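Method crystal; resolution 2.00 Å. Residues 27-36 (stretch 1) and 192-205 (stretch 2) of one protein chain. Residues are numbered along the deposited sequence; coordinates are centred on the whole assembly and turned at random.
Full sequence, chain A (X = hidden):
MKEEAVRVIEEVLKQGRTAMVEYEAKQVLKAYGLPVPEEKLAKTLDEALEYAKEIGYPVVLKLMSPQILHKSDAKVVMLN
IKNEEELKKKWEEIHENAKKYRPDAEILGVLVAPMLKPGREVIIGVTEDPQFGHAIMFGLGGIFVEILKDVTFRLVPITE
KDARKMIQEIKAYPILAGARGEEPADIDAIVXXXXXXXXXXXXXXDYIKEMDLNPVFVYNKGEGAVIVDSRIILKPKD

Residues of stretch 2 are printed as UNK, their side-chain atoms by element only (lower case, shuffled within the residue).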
# COMPACT_ATOMS: atom_id res chain seq x y z
N GLN A 27 -2.74 -8.38 -1.63
CA GLN A 27 -2.96 -9.80 -1.42
C GLN A 27 -1.65 -10.37 -0.88
O GLN A 27 -1.65 -11.22 0.01
CB GLN A 27 -3.32 -10.49 -2.73
CG GLN A 27 -4.78 -10.31 -3.16
CD GLN A 27 -5.05 -10.87 -4.54
OE1 GLN A 27 -4.78 -10.22 -5.55
NE2 GLN A 27 -5.57 -12.09 -4.60
N VAL A 28 -0.53 -9.91 -1.42
CA VAL A 28 0.77 -10.38 -0.95
C VAL A 28 0.95 -9.94 0.50
O VAL A 28 1.39 -10.72 1.35
CB VAL A 28 1.92 -9.79 -1.80
CG1 VAL A 28 3.26 -10.19 -1.20
CG2 VAL A 28 1.81 -10.29 -3.23
N LEU A 29 0.59 -8.70 0.78
CA LEU A 29 0.72 -8.16 2.13
C LEU A 29 -0.13 -8.92 3.13
O LEU A 29 0.35 -9.30 4.20
CB LEU A 29 0.36 -6.67 2.13
CG LEU A 29 1.20 -5.78 1.19
CD1 LEU A 29 0.82 -4.32 1.40
CD2 LEU A 29 2.68 -5.96 1.47
N LYS A 30 -1.40 -9.16 2.80
CA LYS A 30 -2.28 -9.89 3.70
C LYS A 30 -1.78 -11.31 3.98
O LYS A 30 -1.92 -11.81 5.10
CB LYS A 30 -3.70 -9.96 3.11
CG LYS A 30 -4.46 -8.64 3.16
CD LYS A 30 -5.91 -8.79 2.73
CE LYS A 30 -6.03 -9.17 1.26
NZ LYS A 30 -7.46 -9.21 0.84
N ALA A 31 -1.19 -11.94 2.98
CA ALA A 31 -0.67 -13.29 3.12
C ALA A 31 0.38 -13.37 4.23
O ALA A 31 0.70 -14.46 4.72
CB ALA A 31 -0.06 -13.76 1.80
N TYR A 32 0.90 -12.21 4.62
CA TYR A 32 1.91 -12.14 5.67
C TYR A 32 1.36 -11.46 6.93
O TYR A 32 2.11 -11.03 7.81
CB TYR A 32 3.16 -11.43 5.16
CG TYR A 32 4.09 -12.37 4.41
CD1 TYR A 32 5.15 -12.99 5.07
CD2 TYR A 32 3.88 -12.67 3.07
CE1 TYR A 32 5.97 -13.91 4.40
CE2 TYR A 32 4.70 -13.58 2.40
CZ TYR A 32 5.74 -14.19 3.07
OH TYR A 32 6.56 -15.09 2.42
N GLY A 33 0.04 -11.35 7.00
CA GLY A 33 -0.59 -10.78 8.17
C GLY A 33 -0.50 -9.28 8.40
O GLY A 33 -0.84 -8.82 9.48
N LEU A 34 -0.05 -8.53 7.40
CA LEU A 34 0.06 -7.08 7.51
C LEU A 34 -1.34 -6.48 7.59
O LEU A 34 -2.29 -7.04 7.05
CB LEU A 34 0.81 -6.52 6.30
CG LEU A 34 2.33 -6.70 6.39
CD1 LEU A 34 2.98 -6.59 5.03
CD2 LEU A 34 2.87 -5.64 7.36
N PRO A 35 -1.49 -5.33 8.27
CA PRO A 35 -2.79 -4.67 8.43
C PRO A 35 -3.39 -4.01 7.19
O PRO A 35 -3.22 -2.81 6.98
CB PRO A 35 -2.53 -3.67 9.54
CG PRO A 35 -1.13 -3.22 9.22
CD PRO A 35 -0.43 -4.55 8.94
N VAL A 36 -4.10 -4.79 6.39
CA VAL A 36 -4.77 -4.28 5.20
C VAL A 36 -6.26 -4.47 5.43
O VAL A 36 -6.73 -5.59 5.60
CB VAL A 36 -4.37 -5.08 3.95
CG1 VAL A 36 -5.16 -4.57 2.75
CG2 VAL A 36 -2.87 -4.97 3.71
N UNK A 192 5.97 -4.12 14.39
CA UNK A 192 5.40 -5.34 13.85
C UNK A 192 5.34 -5.30 12.32
O UNK A 192 5.63 -6.30 11.65
o UNK A 192 4.07 -7.96 14.39
c UNK A 192 3.43 -6.94 14.07
o UNK A 192 2.34 -6.98 13.46
c UNK A 192 4.00 -5.57 14.44
N UNK A 193 4.98 -4.15 11.75
CA UNK A 193 4.92 -4.03 10.30
C UNK A 193 6.29 -4.19 9.67
O UNK A 193 6.44 -4.89 8.67
c UNK A 193 2.41 0.00 10.43
s UNK A 193 2.24 -1.15 9.07
c UNK A 193 2.83 -2.66 9.86
c UNK A 193 4.34 -2.69 9.88
N UNK A 194 7.29 -3.55 10.25
CA UNK A 194 8.64 -3.65 9.73
C UNK A 194 9.13 -5.10 9.72
O UNK A 194 9.77 -5.55 8.76
c UNK A 194 9.59 -2.77 10.55
c UNK A 194 10.13 -0.93 8.92
c UNK A 194 9.55 -1.25 10.32
c UNK A 194 10.33 -0.54 11.43
N UNK A 195 8.85 -5.84 10.79
CA UNK A 195 9.29 -7.23 10.88
C UNK A 195 8.54 -8.11 9.87
O UNK A 195 9.12 -9.01 9.27
c UNK A 195 9.61 -7.82 14.73
c UNK A 195 9.09 -7.78 12.30
c UNK A 195 11.45 -7.36 13.10
c UNK A 195 9.96 -7.17 13.40
N UNK A 196 7.25 -7.85 9.69
CA UNK A 196 6.47 -8.62 8.73
C UNK A 196 6.94 -8.32 7.31
O UNK A 196 7.04 -9.22 6.48
c UNK A 196 2.32 -9.65 11.43
c UNK A 196 4.37 -9.07 10.11
n UNK A 196 1.13 -9.06 12.10
c UNK A 196 4.97 -8.33 8.91
c UNK A 196 2.91 -8.72 10.36
N UNK A 197 7.23 -7.06 7.01
CA UNK A 197 7.71 -6.75 5.66
C UNK A 197 9.07 -7.41 5.45
O UNK A 197 9.36 -7.93 4.37
c UNK A 197 7.86 -5.23 5.44
c UNK A 197 8.60 -4.96 4.12
c UNK A 197 6.49 -4.59 5.41
N UNK A 198 9.90 -7.38 6.48
CA UNK A 198 11.23 -7.97 6.42
C UNK A 198 11.12 -9.46 6.10
O UNK A 198 11.87 -9.98 5.27
c UNK A 198 11.94 -7.78 7.77
o UNK A 198 13.23 -8.36 7.79
N UNK A 199 10.19 -10.13 6.76
CA UNK A 199 9.95 -11.57 6.57
C UNK A 199 9.47 -11.82 5.14
O UNK A 199 9.99 -12.69 4.44
c UNK A 199 8.90 -12.04 7.58
c UNK A 199 8.88 -15.89 7.09
n UNK A 199 9.94 -16.91 6.90
c UNK A 199 8.35 -13.44 7.35
c UNK A 199 9.46 -14.49 7.31
N UNK A 200 8.47 -11.05 4.73
CA UNK A 200 7.90 -11.15 3.40
C UNK A 200 8.98 -10.99 2.33
O UNK A 200 9.07 -11.80 1.40
c UNK A 200 6.82 -10.06 3.24
c UNK A 200 5.95 -9.93 1.98
c UNK A 200 4.80 -9.01 2.29
c UNK A 200 6.76 -9.39 0.81
N UNK A 201 9.80 -9.96 2.46
CA UNK A 201 10.87 -9.70 1.50
C UNK A 201 11.96 -10.77 1.51
O UNK A 201 12.46 -11.18 0.46
c UNK A 201 12.61 -8.05 0.73
c UNK A 201 10.41 -7.24 1.63
c UNK A 201 11.50 -8.31 1.74
N UNK A 202 12.34 -11.21 2.71
CA UNK A 202 13.37 -12.24 2.83
C UNK A 202 12.87 -13.51 2.12
O UNK A 202 13.59 -14.11 1.33
o UNK A 202 15.92 -13.14 3.80
c UNK A 202 13.67 -12.48 4.31
o UNK A 202 14.93 -14.15 5.46
c UNK A 202 14.93 -13.32 4.53
N UNK A 203 11.63 -13.89 2.40
CA UNK A 203 11.03 -15.07 1.79
C UNK A 203 10.97 -14.97 0.27
O UNK A 203 11.31 -15.92 -0.44
c UNK A 203 9.61 -15.27 2.29
c UNK A 203 9.55 -15.99 3.60
o UNK A 203 10.61 -16.13 4.25
o UNK A 203 8.45 -16.41 3.98
N UNK A 204 10.54 -13.81 -0.20
CA UNK A 204 10.38 -13.58 -1.63
C UNK A 204 11.50 -12.78 -2.29
O UNK A 204 11.28 -12.16 -3.33
c UNK A 204 7.44 -14.77 -1.68
c UNK A 204 9.05 -12.85 -1.85
c UNK A 204 7.83 -13.42 -1.11
c UNK A 204 6.68 -12.42 -1.20
N UNK A 205 12.69 -12.80 -1.71
CA UNK A 205 13.79 -12.04 -2.28
C UNK A 205 14.10 -12.29 -3.76
O UNK A 205 14.61 -11.41 -4.45
c UNK A 205 17.29 -14.94 0.03
c UNK A 205 16.90 -13.57 -0.51
c UNK A 205 15.07 -12.20 -1.45
c UNK A 205 15.56 -13.61 -1.23
n UNK A 205 16.38 -15.39 1.12

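Position 192 has two side-chain carbons, the second carrying two oxygens. It makes no contact with stretch 1. This is Asp192.

Position 193 is an unbranched chain of two carbons, a sulfur and a carbon. Its second carbon lies 3.9 Å from Leu34 CD2 and 3.9 Å from Pro35 CD. The sulfur inside the chain makes it Met193.

Positions 194 and 195 each have four carbons, forked at the second. Neither touches stretch 1. They are Leu194 and Leu195.

Position 196 has four carbons in a row ending in nitrogen. Its CB is 3.7 Å from Leu34 CD2, and its third carbon is 3.5 Å from Tyr32 O. The nitrogen lies 3.3 Å from Gly33 O. This is Lys196. NZ makes a salt bridge with Asp192 OD2 (2.8 Å); its hydrogen bond to Gly33 O is weak.

Position 197 has one carbon carrying two more. Its CB points away from stretch 1, yet one of the outer carbons comes within 4.1 Å of Leu34 CD1. This is Val197.

Position 198 has one carbon and one oxygen and lies out of reach. It is Ser198.

Position 199 again has four carbons in a row and a terminal nitrogen. Its second carbon sits at the edge of the Tyr32 ring, 3.8 Å from Tyr32 CE1. It is Lys199.

Position 200 has four carbons, forked at the second. One end carbon reaches Leu29 CD2 (3.8 Å), Val28 CG1 (4.0 Å) and Leu34 CD1 (4.1 Å). Its CA lies over the Tyr32 ring face, 3.7 Å from the centroid, a CH-pi contact. It is Leu200.

Position 201 has one carbon carrying two, points away and makes no contact. It is Val201.

Position 202 has two carbons, the second with two oxygens, and no contact. It is Asp202.

Position 203 has the same atoms but points toward stretch 1. One oxygen accepts a hydrogen bond from Tyr32 OH (2.8 Å). It is Asp203. That oxygen is OD2, while OD1 pairs with Lys199 NZ (2.8 Å).

Position 204 has four carbons, forked at the second. One end carbon is 4.1 Å from Val28 CG1. It is Leu204.

Position 205 has four carbons and a terminal nitrogen, out of reach. It is Lys205.

The contact is an apolar core with polar ties. Leu200 is central: its side chain packs among Val28, Leu29, Tyr32 and Leu34. Tyr32 lays its ring over the helix backbone and fixes its hydroxyl on Asp203. Gly33 has positive phi, which favours glycine, and an ideal CB there would lie 3.6 Å from Lys196 CE.

Stretch 2 (192-205) DMLLKVSKLVDDLK
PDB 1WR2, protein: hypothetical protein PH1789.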